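Local coordinates for flagellar motor switch protein fliG (Thermotoga maritima, PDB 3AJC), which probably forms part of the switch complex at the base of the flagellar basal body, which receives chemotaxis signals and sets the direction of flagellar rotation, at residues A[121-124]-A[125-129]; A[149-152]-A[153-156]; A[167-170]-A[171-175]; A[204-207]-A[208-211]. All blocks are in the same frame, centred on the assembly; numbering follows the deposited sequence.

Interaction 1 (A[121-124]-A[125-129])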
ATOM      1  N   LEU A 121       8.997  -2.226 -12.352  1.00 46.70           N
ATOM      2  CA  LEU A 121       8.637  -2.682 -11.020  1.00 43.05           C
ATOM      3  C   LEU A 121       8.550  -1.478 -10.086  1.00 42.15           C
ATOM      4  O   LEU A 121       7.685  -1.410  -9.207  1.00 41.00           O
ATOM      5  CB  LEU A 121       9.684  -3.675 -10.510  1.00 40.78           C
ATOM      6  CG  LEU A 121       9.524  -4.163  -9.065  1.00 42.06           C
ATOM      7  CD1 LEU A 121       8.180  -4.840  -8.897  1.00 42.73           C
ATOM      8  CD2 LEU A 121      10.651  -5.110  -8.707  1.00 39.72           C
ATOM      9  N   ALA A 122       9.455  -0.528 -10.286  1.00 39.08           N
ATOM     10  CA  ALA A 122       9.478   0.666  -9.466  1.00 41.36           C
ATOM     11  C   ALA A 122       8.150   1.392  -9.637  1.00 42.59           C
ATOM     12  O   ALA A 122       7.548   1.847  -8.664  1.00 41.73           O
ATOM     13  CB  ALA A 122      10.639   1.570  -9.879  1.00 37.45           C
ATOM     14  N   ASP A 123       7.690   1.474 -10.882  1.00 43.92           N
ATOM     15  CA  ASP A 123       6.443   2.153 -11.195  1.00 45.09           C
ATOM     16  C   ASP A 123       5.242   1.424 -10.607  1.00 43.65           C
ATOM     17  O   ASP A 123       4.273   2.051 -10.190  1.00 43.72           O
ATOM     18  CB  ASP A 123       6.295   2.309 -12.715  1.00 49.74           C
ATOM     19  CG  ASP A 123       5.277   3.374 -13.098  1.00 54.03           C
ATOM     20  OD1 ASP A 123       4.087   3.036 -13.301  1.00 56.03           O
ATOM     21  OD2 ASP A 123       5.670   4.558 -13.183  1.00 55.31           O
ATOM     22  N   GLU A 124       5.302   0.100 -10.568  1.00 41.92           N
ATOM     23  CA  GLU A 124       4.211  -0.670  -9.996  1.00 43.28           C
ATOM     24  C   GLU A 124       4.126  -0.385  -8.495  1.00 42.27           C
ATOM     25  O   GLU A 124       3.037  -0.205  -7.944  1.00 42.42           O
ATOM     26  CB  GLU A 124       4.429  -2.171 -10.236  1.00 44.94           C
ATOM     27  CG  GLU A 124       3.942  -2.660 -11.597  1.00 50.16           C
ATOM     28  CD  GLU A 124       4.482  -4.035 -11.977  1.00 53.81           C
ATOM     29  OE1 GLU A 124       4.366  -4.989 -11.170  1.00 55.85           O
ATOM     30  OE2 GLU A 124       5.018  -4.164 -13.100  1.00 54.88           O
ATOM     31  N   ILE A 125       5.285  -0.325  -7.842  1.00 41.92           N
ATOM     32  CA  ILE A 125       5.345  -0.086  -6.398  1.00 39.65           C
ATOM     33  C   ILE A 125       4.894   1.324  -6.024  1.00 38.51           C
ATOM     34  O   ILE A 125       4.109   1.515  -5.100  1.00 36.00           O
ATOM     35  CB  ILE A 125       6.786  -0.342  -5.860  1.00 39.11           C
ATOM     36  CG1 ILE A 125       7.163  -1.811  -6.111  1.00 37.74           C
ATOM     37  CG2 ILE A 125       6.866  -0.015  -4.365  1.00 34.53           C
ATOM     38  CD1 ILE A 125       8.562  -2.213  -5.682  1.00 32.82           C
ATOM     39  N   ARG A 126       5.392   2.307  -6.756  1.00 39.38           N
ATOM     40  CA  ARG A 126       5.039   3.682  -6.497  1.00 42.14           C
ATOM     41  C   ARG A 126       3.525   3.860  -6.559  1.00 43.19           C
ATOM     42  O   ARG A 126       2.916   4.380  -5.616  1.00 42.06           O
ATOM     43  CB  ARG A 126       5.723   4.583  -7.516  1.00 45.61           C
ATOM     44  CG  ARG A 126       5.656   6.058  -7.183  1.00 50.10           C
ATOM     45  CD  ARG A 126       6.235   6.898  -8.300  1.00 54.44           C
ATOM     46  NE  ARG A 126       6.281   6.176  -9.569  1.00 61.03           N
ATOM     47  CZ  ARG A 126       7.287   5.388  -9.945  1.00 63.37           C
ATOM     48  NH1 ARG A 126       8.336   5.218  -9.147  1.00 64.55           N
ATOM     49  NH2 ARG A 126       7.248   4.772 -11.121  1.00 64.33           N
ATOM     50  N   ARG A 127       2.916   3.421  -7.659  1.00 42.44           N
ATOM     51  CA  ARG A 127       1.470   3.548  -7.803  1.00 43.77           C
ATOM     52  C   ARG A 127       0.714   2.778  -6.721  1.00 42.51           C
ATOM     53  O   ARG A 127      -0.377   3.174  -6.327  1.00 41.80           O
ATOM     54  CB  ARG A 127       1.023   3.106  -9.205  1.00 45.79           C
ATOM     55  CG  ARG A 127       1.359   4.149 -10.283  1.00 49.09           C
ATOM     56  CD  ARG A 127       0.802   3.802 -11.670  1.00 51.92           C
ATOM     57  NE  ARG A 127       1.419   2.604 -12.245  1.00 53.92           N
ATOM     58  CZ  ARG A 127       0.947   1.368 -12.103  1.00 54.01           C
ATOM     59  NH1 ARG A 127      -0.160   1.149 -11.407  1.00 55.15           N
ATOM     60  NH2 ARG A 127       1.591   0.346 -12.644  1.00 54.02           N
ATOM     61  N   ARG A 128       1.293   1.687  -6.231  1.00 40.47           N
ATOM     62  CA  ARG A 128       0.641   0.918  -5.179  1.00 39.67           C
ATOM     63  C   ARG A 128       0.821   1.568  -3.804  1.00 36.89           C
ATOM     64  O   ARG A 128       0.181   1.160  -2.837  1.00 35.34           O
ATOM     65  CB  ARG A 128       1.186  -0.510  -5.139  1.00 42.59           C
ATOM     66  CG  ARG A 128       0.557  -1.434  -6.152  1.00 50.19           C
ATOM     67  CD  ARG A 128      -0.939  -1.530  -5.914  1.00 53.02           C
ATOM     68  NE  ARG A 128      -1.557  -2.555  -6.747  1.00 58.69           N
ATOM     69  CZ  ARG A 128      -1.271  -3.850  -6.672  1.00 60.30           C
ATOM     70  NH1 ARG A 128      -0.370  -4.285  -5.802  1.00 63.78           N
ATOM     71  NH2 ARG A 128      -1.885  -4.714  -7.468  1.00 63.26           N
ATOM     72  N   MET A 129       1.690   2.572  -3.730  1.00 34.51           N
ATOM     73  CA  MET A 129       1.968   3.278  -2.472  1.00 35.28           C
ATOM     74  C   MET A 129       0.939   4.357  -2.114  1.00 33.74           C
ATOM     75  O   MET A 129       0.950   4.898  -1.010  1.00 33.71           O
ATOM     76  CB  MET A 129       3.362   3.917  -2.528  1.00 31.34           C
ATOM     77  CG  MET A 129       4.507   2.943  -2.274  1.00 32.72           C
ATOM     78  SD  MET A 129       6.117   3.711  -2.536  1.00 32.72           S
ATOM     79  CE  MET A 129       6.247   4.781  -1.049  1.00 31.99           C
TER
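A salt-bridge network on the surface of helix 119-128 joins Asp123 to Arg127, four places further along, with Arg126, three places along, as its less certain arm; it illustrates how a carboxylate on one turn can hold a guanidinium on the next. With chi1 at -162° the Asp123 carboxylate swings away from its own N, toward the following turn. Its OD1 takes the N-H of Arg127 NE at 2.9 Å, a fairly straight bond that meets the oxygen on its syn side and lies in the guanidinium plane. The carboxylate and guanidinium planes are 47° apart; NE makes the bridge, while Arg127 NH2 stays 3.7 Å from Asp123 OD1. OD2 faces Arg126 NH2, but the placement of that nitrogen is doubtful. Arg127 also lays one guanidinium face over Asp123 O and Glu124 CA, and its NH1 reaches Glu213. On the inward side Leu121 CG meets Ile125 CD1 at 4.0 Å, and both side chains pack on helix 49-60. In the backbone, Arg126 N bonds Ala122 O at 2.9 Å. Replacing Arg127 by an alanine is likely to leave Asp123 OD1 without its bridge and Glu213 without its mate. The positive charge of Arg127, probably joined by that of Arg126, is likely to favour the ionised form of Asp123, tying successive turns together through charge as well as backbone.

Interaction 2 (A[149-152]-A[153-156]); sequences EVDT and RDLA
Asp151 OD1 accepts the backbone N-H of Asp154 at 3.0 Å, the capping bond that opens helix 152-159. A chi1 of 64° brings the Asp151 carboxylate back over the first-turn amides, and the N-H of Asp154 approaches from above the carboxylate plane, 52° out of it. A water extends the cap: it donates to Asp151 OD1 at 3.1 Å and accepts from Arg153 N at 2.9 Å, so one oxygen serves one first-turn amide directly and a second through solvent. The backbone then takes over, with Leu155 N bonded to Asp151 O at 3.1 Å and Ala156 N to Thr152 O at 3.0 Å. Beyond the polar cap, Val150, just before the N-cap, sets its CG1 4.0 Å from CB of Leu155, the fourth residue after the cap; the side chains cross at about a right angle, and the contact fits a hydrophobic staple. Val150 also touches Ile204 and Ile207 of helix 194-213, while Leu155 packs on Met174 and Ala156 on helix 176-187. As an N-cap, Asp151 supplies an acceptor for amides that have no preceding turn to bond to; if ionised, it would also be expected to interact favourably with the positive end of the helix dipole.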
ATOM      1  N   GLU A 149     -17.263   8.096  -9.581  1.00 40.18           N
ATOM      2  CA  GLU A 149     -17.156   6.642  -9.471  1.00 37.51           C
ATOM      3  C   GLU A 149     -17.370   6.127  -8.050  1.00 34.38           C
ATOM      4  O   GLU A 149     -17.211   4.934  -7.794  1.00 34.08           O
ATOM      5  CB  GLU A 149     -15.774   6.203  -9.943  1.00 41.84           C
ATOM      6  CG  GLU A 149     -15.355   6.829 -11.264  1.00 47.41           C
ATOM      7  CD  GLU A 149     -15.832   6.040 -12.465  1.00 51.06           C
ATOM      8  OE1 GLU A 149     -15.852   6.607 -13.581  1.00 54.84           O
ATOM      9  OE2 GLU A 149     -16.171   4.846 -12.297  1.00 51.78           O
ATOM     10  N   VAL A 150     -17.742   7.016  -7.132  1.00 29.93           N
ATOM     11  CA  VAL A 150     -17.924   6.629  -5.738  1.00 28.25           C
ATOM     12  C   VAL A 150     -19.346   6.783  -5.206  1.00 27.20           C
ATOM     13  O   VAL A 150     -19.912   7.870  -5.260  1.00 26.51           O
ATOM     14  CB  VAL A 150     -16.982   7.461  -4.830  1.00 30.81           C
ATOM     15  CG1 VAL A 150     -17.065   6.951  -3.373  1.00 25.98           C
ATOM     16  CG2 VAL A 150     -15.545   7.393  -5.377  1.00 31.18           C
ATOM     17  N   ASP A 151     -19.911   5.707  -4.669  1.00 26.05           N
ATOM     18  CA  ASP A 151     -21.265   5.778  -4.122  1.00 27.77           C
ATOM     19  C   ASP A 151     -21.262   6.549  -2.806  1.00 27.33           C
ATOM     20  O   ASP A 151     -20.261   6.590  -2.080  1.00 25.84           O
ATOM     21  CB  ASP A 151     -21.858   4.380  -3.911  1.00 27.19           C
ATOM     22  CG  ASP A 151     -21.100   3.571  -2.874  1.00 32.73           C
ATOM     23  OD1 ASP A 151     -21.525   3.524  -1.702  1.00 30.80           O
ATOM     24  OD2 ASP A 151     -20.062   2.981  -3.239  1.00 35.64           O
ATOM     25  N   THR A 152     -22.398   7.170  -2.518  1.00 26.61           N
ATOM     26  CA  THR A 152     -22.563   7.973  -1.323  1.00 27.08           C
ATOM     27  C   THR A 152     -22.083   7.333  -0.032  1.00 27.64           C
ATOM     28  O   THR A 152     -21.338   7.957   0.725  1.00 27.88           O
ATOM     29  CB  THR A 152     -24.041   8.370  -1.139  1.00 28.80           C
ATOM     30  OG1 THR A 152     -24.471   9.102  -2.288  1.00 31.44           O
ATOM     31  CG2 THR A 152     -24.226   9.224   0.120  1.00 26.36           C
ATOM     32  N   ARG A 153     -22.506   6.101   0.233  1.00 27.38           N
ATOM     33  CA  ARG A 153     -22.122   5.467   1.483  1.00 29.10           C
ATOM     34  C   ARG A 153     -20.628   5.206   1.633  1.00 28.57           C
ATOM     35  O   ARG A 153     -20.072   5.367   2.718  1.00 25.32           O
ATOM     36  CB  ARG A 153     -22.891   4.166   1.692  1.00 32.02           C
ATOM     37  CG  ARG A 153     -22.687   3.585   3.088  1.00 35.45           C
ATOM     38  CD  ARG A 153     -23.828   2.656   3.472  1.00 42.63           C
ATOM     39  NE  ARG A 153     -23.884   2.447   4.917  1.00 44.48           N
ATOM     40  CZ  ARG A 153     -23.066   1.646   5.589  1.00 45.26           C
ATOM     41  NH1 ARG A 153     -22.123   0.962   4.950  1.00 44.12           N
ATOM     42  NH2 ARG A 153     -23.180   1.546   6.905  1.00 44.54           N
ATOM     43  N   ASP A 154     -19.973   4.789   0.560  1.00 29.30           N
ATOM     44  CA  ASP A 154     -18.548   4.540   0.655  1.00 30.86           C
ATOM     45  C   ASP A 154     -17.814   5.848   0.923  1.00 30.76           C
ATOM     46  O   ASP A 154     -16.845   5.883   1.682  1.00 29.33           O
ATOM     47  CB  ASP A 154     -18.032   3.883  -0.617  1.00 32.68           C
ATOM     48  CG  ASP A 154     -18.325   2.403  -0.648  1.00 38.81           C
ATOM     49  OD1 ASP A 154     -18.159   1.745   0.408  1.00 40.26           O
ATOM     50  OD2 ASP A 154     -18.712   1.892  -1.714  1.00 41.02           O
ATOM     51  N   LEU A 155     -18.301   6.923   0.316  1.00 27.85           N
ATOM     52  CA  LEU A 155     -17.696   8.227   0.490  1.00 27.80           C
ATOM     53  C   LEU A 155     -17.828   8.644   1.954  1.00 28.18           C
ATOM     54  O   LEU A 155     -16.856   9.058   2.576  1.00 26.64           O
ATOM     55  CB  LEU A 155     -18.385   9.245  -0.419  1.00 24.68           C
ATOM     56  CG  LEU A 155     -17.696  10.576  -0.711  1.00 30.74           C
ATOM     57  CD1 LEU A 155     -16.201  10.353  -0.982  1.00 27.52           C
ATOM     58  CD2 LEU A 155     -18.378  11.232  -1.926  1.00 25.97           C
ATOM     59  N   ALA A 156     -19.032   8.520   2.501  1.00 27.34           N
ATOM     60  CA  ALA A 156     -19.271   8.905   3.883  1.00 28.31           C
ATOM     61  C   ALA A 156     -18.360   8.130   4.830  1.00 30.01           C
ATOM     62  O   ALA A 156     -17.750   8.714   5.732  1.00 29.45           O
ATOM     63  CB  ALA A 156     -20.729   8.678   4.242  1.00 26.15           C
TER
HETATM   64  O   HOH W   1     -24.381   4.622  -1.399  1.00 26.54           O

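Interaction 3 (A[167-170]-A[171-175]); sequences KEKI and FKNMS
The amide of Asn173 is the flat group that joins this helix end to the turn after it: its ND2 gives an N-H to Lys169 O at 2.6 Å, where a backbone N-H four residues on would bond in a continuing helix. The bond is nearly straight, at 169°, and lies both in the carbonyl plane and close to the amide plane. On the other branch, OD1 accepts from Gln144 of helix 140-147. The Phe171 ring turns toward helix 176-187 and packs on Ala179 and Leu182; the Glu168 carboxylate, 36° from the ring plane, comes nearest at Phe171 CB. Alongside Asn173, the Lys169 chain runs the same way and carries its NZ to Leu138 O. Ile170 CG2 is pressed to 3.4 Å from Met174 CE, tighter than usual van der Waals contact, with the methionine bent at chi3 (-130°). A leucine in place of Asn173 would probably leave Lys169 O without its side-chain donor and Gln144 without its acceptor. Lys172 N still bonds Glu168 O, and overlapping it Phe171 to Met174 form a type I beta turn: a helix C-terminus closed by a side-chain amide, leading to Ser175, the N-cap of helix 176-187.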
ATOM      1  N   LYS A 167     -11.183  16.409   3.813  1.00 36.67           N
ATOM      2  CA  LYS A 167     -12.640  16.455   3.809  1.00 38.77           C
ATOM      3  C   LYS A 167     -13.061  17.624   2.922  1.00 40.13           C
ATOM      4  O   LYS A 167     -13.871  17.473   2.008  1.00 39.32           O
ATOM      5  CB  LYS A 167     -13.193  16.694   5.217  1.00 39.35           C
ATOM      6  CG  LYS A 167     -12.973  15.576   6.227  1.00 42.83           C
ATOM      7  CD  LYS A 167     -13.880  15.797   7.444  1.00 45.61           C
ATOM      8  CE  LYS A 167     -13.712  14.722   8.508  1.00 45.21           C
ATOM      9  NZ  LYS A 167     -12.356  14.780   9.109  1.00 49.03           N
ATOM     10  N   GLU A 168     -12.491  18.793   3.204  1.00 41.63           N
ATOM     11  CA  GLU A 168     -12.789  19.999   2.453  1.00 44.76           C
ATOM     12  C   GLU A 168     -12.501  19.900   0.960  1.00 43.75           C
ATOM     13  O   GLU A 168     -13.376  20.181   0.140  1.00 44.56           O
ATOM     14  CB  GLU A 168     -12.033  21.191   3.047  1.00 47.92           C
ATOM     15  CG  GLU A 168     -12.837  21.953   4.086  1.00 55.80           C
ATOM     16  CD  GLU A 168     -14.036  22.676   3.473  1.00 60.16           C
ATOM     17  OE1 GLU A 168     -14.002  23.922   3.374  1.00 63.41           O
ATOM     18  OE2 GLU A 168     -15.011  21.998   3.084  1.00 62.68           O
ATOM     19  N   LYS A 169     -11.293  19.494   0.592  1.00 42.61           N
ATOM     20  CA  LYS A 169     -10.978  19.406  -0.826  1.00 43.09           C
ATOM     21  C   LYS A 169     -11.929  18.469  -1.582  1.00 42.48           C
ATOM     22  O   LYS A 169     -12.218  18.690  -2.762  1.00 40.95           O
ATOM     23  CB  LYS A 169      -9.526  18.977  -1.047  1.00 43.85           C
ATOM     24  CG  LYS A 169      -9.090  19.165  -2.497  1.00 45.46           C
ATOM     25  CD  LYS A 169      -7.587  19.051  -2.687  1.00 48.09           C
ATOM     26  CE  LYS A 169      -7.194  19.451  -4.111  1.00 48.91           C
ATOM     27  NZ  LYS A 169      -5.744  19.259  -4.402  1.00 51.42           N
ATOM     28  N   ILE A 170     -12.416  17.431  -0.910  1.00 39.55           N
ATOM     29  CA  ILE A 170     -13.343  16.510  -1.553  1.00 39.80           C
ATOM     30  C   ILE A 170     -14.705  17.182  -1.709  1.00 42.14           C
ATOM     31  O   ILE A 170     -15.303  17.162  -2.789  1.00 40.12           O
ATOM     32  CB  ILE A 170     -13.526  15.210  -0.736  1.00 35.90           C
ATOM     33  CG1 ILE A 170     -12.295  14.320  -0.905  1.00 35.56           C
ATOM     34  CG2 ILE A 170     -14.788  14.471  -1.201  1.00 33.98           C
ATOM     35  CD1 ILE A 170     -12.304  13.082  -0.049  1.00 31.91           C
ATOM     36  N   PHE A 171     -15.180  17.784  -0.622  1.00 44.39           N
ATOM     37  CA  PHE A 171     -16.468  18.459  -0.627  1.00 47.05           C
ATOM     38  C   PHE A 171     -16.570  19.553  -1.681  1.00 45.68           C
ATOM     39  O   PHE A 171     -17.498  19.548  -2.481  1.00 47.18           O
ATOM     40  CB  PHE A 171     -16.772  19.052   0.748  1.00 51.22           C
ATOM     41  CG  PHE A 171     -18.200  18.882   1.157  1.00 55.89           C
ATOM     42  CD1 PHE A 171     -18.660  17.642   1.586  1.00 56.82           C
ATOM     43  CD2 PHE A 171     -19.105  19.938   1.049  1.00 57.72           C
ATOM     44  CE1 PHE A 171     -20.000  17.441   1.889  1.00 57.89           C
ATOM     45  CE2 PHE A 171     -20.451  19.749   1.351  1.00 59.32           C
ATOM     46  CZ  PHE A 171     -20.894  18.492   1.772  1.00 58.79           C
ATOM     47  N   LYS A 172     -15.625  20.483  -1.707  1.00 44.76           N
ATOM     48  CA  LYS A 172     -15.718  21.549  -2.694  1.00 46.86           C
ATOM     49  C   LYS A 172     -15.651  21.046  -4.137  1.00 46.26           C
ATOM     50  O   LYS A 172     -15.814  21.820  -5.079  1.00 46.83           O
ATOM     51  CB  LYS A 172     -14.651  22.624  -2.442  1.00 47.97           C
ATOM     52  CG  LYS A 172     -13.195  22.240  -2.651  1.00 50.29           C
ATOM     53  CD  LYS A 172     -12.326  23.445  -2.244  1.00 54.87           C
ATOM     54  CE  LYS A 172     -10.819  23.182  -2.309  1.00 55.80           C
ATOM     55  NZ  LYS A 172     -10.239  23.128  -3.682  1.00 57.73           N
ATOM     56  N   ASN A 173     -15.445  19.743  -4.308  1.00 45.30           N
ATOM     57  CA  ASN A 173     -15.359  19.158  -5.641  1.00 43.12           C
ATOM     58  C   ASN A 173     -16.528  18.246  -6.014  1.00 42.28           C
ATOM     59  O   ASN A 173     -16.500  17.592  -7.054  1.00 43.05           O
ATOM     60  CB  ASN A 173     -14.040  18.392  -5.783  1.00 44.28           C
ATOM     61  CG  ASN A 173     -12.873  19.296  -6.180  1.00 45.83           C
ATOM     62  OD1 ASN A 173     -12.817  19.796  -7.305  1.00 46.03           O
ATOM     63  ND2 ASN A 173     -11.942  19.510  -5.253  1.00 42.82           N
ATOM     64  N   MET A 174     -17.557  18.208  -5.173  1.00 41.48           N
ATOM     65  CA  MET A 174     -18.731  17.376  -5.440  1.00 40.60           C
ATOM     66  C   MET A 174     -19.864  18.189  -6.056  1.00 40.13           C
ATOM     67  O   MET A 174     -19.903  19.415  -5.922  1.00 39.01           O
ATOM     68  CB  MET A 174     -19.250  16.761  -4.146  1.00 40.70           C
ATOM     69  CG  MET A 174     -18.276  15.885  -3.401  1.00 42.50           C
ATOM     70  SD  MET A 174     -19.080  15.247  -1.934  1.00 45.78           S
ATOM     71  CE  MET A 174     -17.918  15.625  -0.714  1.00 48.32           C
ATOM     72  N   SER A 175     -20.790  17.506  -6.727  1.00 39.19           N
ATOM     73  CA  SER A 175     -21.938  18.194  -7.302  1.00 38.54           C
ATOM     74  C   SER A 175     -22.814  18.553  -6.101  1.00 38.65           C
ATOM     75  O   SER A 175     -22.807  17.850  -5.077  1.00 38.00           O
ATOM     76  CB  SER A 175     -22.711  17.274  -8.252  1.00 37.36           C
ATOM     77  OG  SER A 175     -23.323  16.193  -7.552  1.00 40.86           O
TER

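Interaction 4 (A[204-207]-A[208-211]); sequences IINI and IRRL
Asn206 and Arg209 lie side by side on helix 194-213 and point the same way, an example of how residues three apart come to share one flank of a helix. Asn206 OD1 stands 3.3 Å from Arg209 NH1; the amide and guanidinium planes are 63° apart, and the oxygen lies oblique to the guanidinium. Arg209 reaches back to it through a bend at chi3 (69°). Round the helix, Ile204 and Ile208 cross at a slant, Ile204 CG2 facing Ile208 CD1 at 4.2 Å. Ile208 CG1, placed anti to its carbonyl carbon (chi1 -69°), runs back over Ile204 O. One turn further on, Ile207 CG2 has two neighbours: Leu211 CD1 at 4.1 Å and Arg210 NH2 at 4.0 Å. Arg210 bends likewise and sets one guanidinium face over Ile207 O, while its NH2 makes a long, weak ion pair with Glu149. The backbone is regular, with Arg209 N bonded to Ile205 O at 2.8 Å and Leu211 N to Ile207 O at 2.9 Å. Ile204 packs on Leu155 and Ala158 of helix 152-159, and Ile208 and Leu211 on Val146 of helix 140-147. The pattern is that of an amphipathic helix: Ile204, Ile208 and Leu211 are buried in the helical core of the FliG C-terminal domain, Ile207 packs on Val150 at its border, and the amide and two guanidinium groups lie toward more exposed flanks.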
ATOM      1  N   ILE A 204     -11.940   3.391  -2.799  1.00 28.58           N
ATOM      2  CA  ILE A 204     -11.728   4.634  -3.521  1.00 27.93           C
ATOM      3  C   ILE A 204     -10.326   4.633  -4.126  1.00 28.48           C
ATOM      4  O   ILE A 204     -10.125   5.082  -5.255  1.00 28.22           O
ATOM      5  CB  ILE A 204     -11.885   5.845  -2.592  1.00 25.18           C
ATOM      6  CG1 ILE A 204     -13.331   5.900  -2.063  1.00 24.64           C
ATOM      7  CG2 ILE A 204     -11.487   7.122  -3.334  1.00 20.54           C
ATOM      8  CD1 ILE A 204     -13.671   7.162  -1.229  1.00 22.84           C
ATOM      9  N   ILE A 205      -9.363   4.118  -3.367  1.00 30.73           N
ATOM     10  CA  ILE A 205      -7.986   4.040  -3.825  1.00 30.96           C
ATOM     11  C   ILE A 205      -7.899   3.162  -5.064  1.00 32.22           C
ATOM     12  O   ILE A 205      -7.180   3.483  -6.006  1.00 32.65           O
ATOM     13  CB  ILE A 205      -7.068   3.461  -2.727  1.00 32.32           C
ATOM     14  CG1 ILE A 205      -6.895   4.494  -1.609  1.00 31.03           C
ATOM     15  CG2 ILE A 205      -5.708   3.070  -3.326  1.00 34.07           C
ATOM     16  CD1 ILE A 205      -6.142   3.984  -0.409  1.00 32.49           C
ATOM     17  N   ASN A 206      -8.626   2.048  -5.057  1.00 33.40           N
ATOM     18  CA  ASN A 206      -8.622   1.156  -6.210  1.00 34.32           C
ATOM     19  C   ASN A 206      -9.174   1.891  -7.431  1.00 33.33           C
ATOM     20  O   ASN A 206      -8.671   1.725  -8.542  1.00 32.16           O
ATOM     21  CB  ASN A 206      -9.438  -0.109  -5.919  1.00 34.22           C
ATOM     22  CG  ASN A 206      -8.801  -0.973  -4.847  1.00 35.69           C
ATOM     23  OD1 ASN A 206      -7.586  -0.989  -4.694  1.00 35.49           O
ATOM     24  ND2 ASN A 206      -9.624  -1.704  -4.103  1.00 39.07           N
ATOM     25  N   ILE A 207     -10.199   2.713  -7.217  1.00 33.91           N
ATOM     26  CA  ILE A 207     -10.786   3.497  -8.301  1.00 35.84           C
ATOM     27  C   ILE A 207      -9.699   4.401  -8.895  1.00 36.76           C
ATOM     28  O   ILE A 207      -9.569   4.523 -10.107  1.00 37.97           O
ATOM     29  CB  ILE A 207     -11.960   4.386  -7.793  1.00 35.53           C
ATOM     30  CG1 ILE A 207     -13.163   3.510  -7.432  1.00 35.79           C
ATOM     31  CG2 ILE A 207     -12.335   5.427  -8.843  1.00 31.14           C
ATOM     32  CD1 ILE A 207     -14.331   4.298  -6.885  1.00 36.35           C
ATOM     33  N   ILE A 208      -8.920   5.030  -8.023  1.00 38.63           N
ATOM     34  CA  ILE A 208      -7.841   5.916  -8.446  1.00 39.53           C
ATOM     35  C   ILE A 208      -6.758   5.143  -9.207  1.00 42.04           C
ATOM     36  O   ILE A 208      -6.294   5.573 -10.266  1.00 38.92           O
ATOM     37  CB  ILE A 208      -7.231   6.624  -7.213  1.00 37.23           C
ATOM     38  CG1 ILE A 208      -8.260   7.612  -6.643  1.00 36.69           C
ATOM     39  CG2 ILE A 208      -5.919   7.331  -7.582  1.00 33.77           C
ATOM     40  CD1 ILE A 208      -7.910   8.173  -5.267  1.00 33.05           C
ATOM     41  N   ARG A 209      -6.363   3.994  -8.670  1.00 45.10           N
ATOM     42  CA  ARG A 209      -5.342   3.184  -9.319  1.00 50.14           C
ATOM     43  C   ARG A 209      -5.785   2.773 -10.728  1.00 52.47           C
ATOM     44  O   ARG A 209      -4.966   2.705 -11.649  1.00 52.58           O
ATOM     45  CB  ARG A 209      -5.042   1.949  -8.470  1.00 51.10           C
ATOM     46  CG  ARG A 209      -3.694   1.317  -8.757  1.00 56.34           C
ATOM     47  CD  ARG A 209      -3.331   0.327  -7.673  1.00 59.86           C
ATOM     48  NE  ARG A 209      -4.180  -0.860  -7.698  1.00 62.68           N
ATOM     49  CZ  ARG A 209      -4.673  -1.449  -6.613  1.00 64.59           C
ATOM     50  NH1 ARG A 209      -4.410  -0.955  -5.406  1.00 63.93           N
ATOM     51  NH2 ARG A 209      -5.423  -2.536  -6.732  1.00 64.86           N
ATOM     52  N   ARG A 210      -7.080   2.513 -10.893  1.00 54.69           N
ATOM     53  CA  ARG A 210      -7.625   2.120 -12.191  1.00 58.12           C
ATOM     54  C   ARG A 210      -7.751   3.299 -13.152  1.00 59.09           C
ATOM     55  O   ARG A 210      -7.529   3.154 -14.355  1.00 58.75           O
ATOM     56  CB  ARG A 210      -8.999   1.466 -12.022  1.00 60.15           C
ATOM     57  CG  ARG A 210      -9.713   1.196 -13.338  1.00 63.58           C
ATOM     58  CD  ARG A 210     -11.025   0.452 -13.122  1.00 67.91           C
ATOM     59  NE  ARG A 210     -11.952   1.199 -12.275  1.00 71.33           N
ATOM     60  CZ  ARG A 210     -12.556   2.328 -12.632  1.00 72.56           C
ATOM     61  NH1 ARG A 210     -12.336   2.856 -13.831  1.00 72.78           N
ATOM     62  NH2 ARG A 210     -13.382   2.931 -11.785  1.00 73.98           N
ATOM     63  N   LEU A 211      -8.114   4.465 -12.626  1.00 60.65           N
ATOM     64  CA  LEU A 211      -8.259   5.652 -13.461  1.00 62.13           C
ATOM     65  C   LEU A 211      -6.923   6.206 -13.935  1.00 64.23           C
ATOM     66  O   LEU A 211      -6.879   7.031 -14.843  1.00 63.73           O
ATOM     67  CB  LEU A 211      -9.038   6.742 -12.726  1.00 59.79           C
ATOM     68  CG  LEU A 211     -10.553   6.552 -12.692  1.00 59.63           C
ATOM     69  CD1 LEU A 211     -11.193   7.729 -11.979  1.00 58.20           C
ATOM     70  CD2 LEU A 211     -11.093   6.441 -14.116  1.00 59.39           C
TER

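In the fold
All four contacts belong to the FliG C-terminal domain, built from helices, and follow one another in series: interaction 1 on helix 119-128, interaction 2 opening helix 152-159, interaction 3 ending helix 164-171, interaction 4 on helix 194-213. In space they form a chain in the order 1, 4, 2, 3. Centres are about 14 Å apart for 1 and 4, where Arg128 and Arg209 bring like charges close, and about 13 Å for 4 and 2, packed through Ile207 and Val150. Leu155 and Met174 join 2 to 3, whereas 1 and 3, about 27 Å apart between centres, do not touch. Local helix and cap contacts thus run through one helical array, with interaction 1 near Arg58, important for FliM interaction.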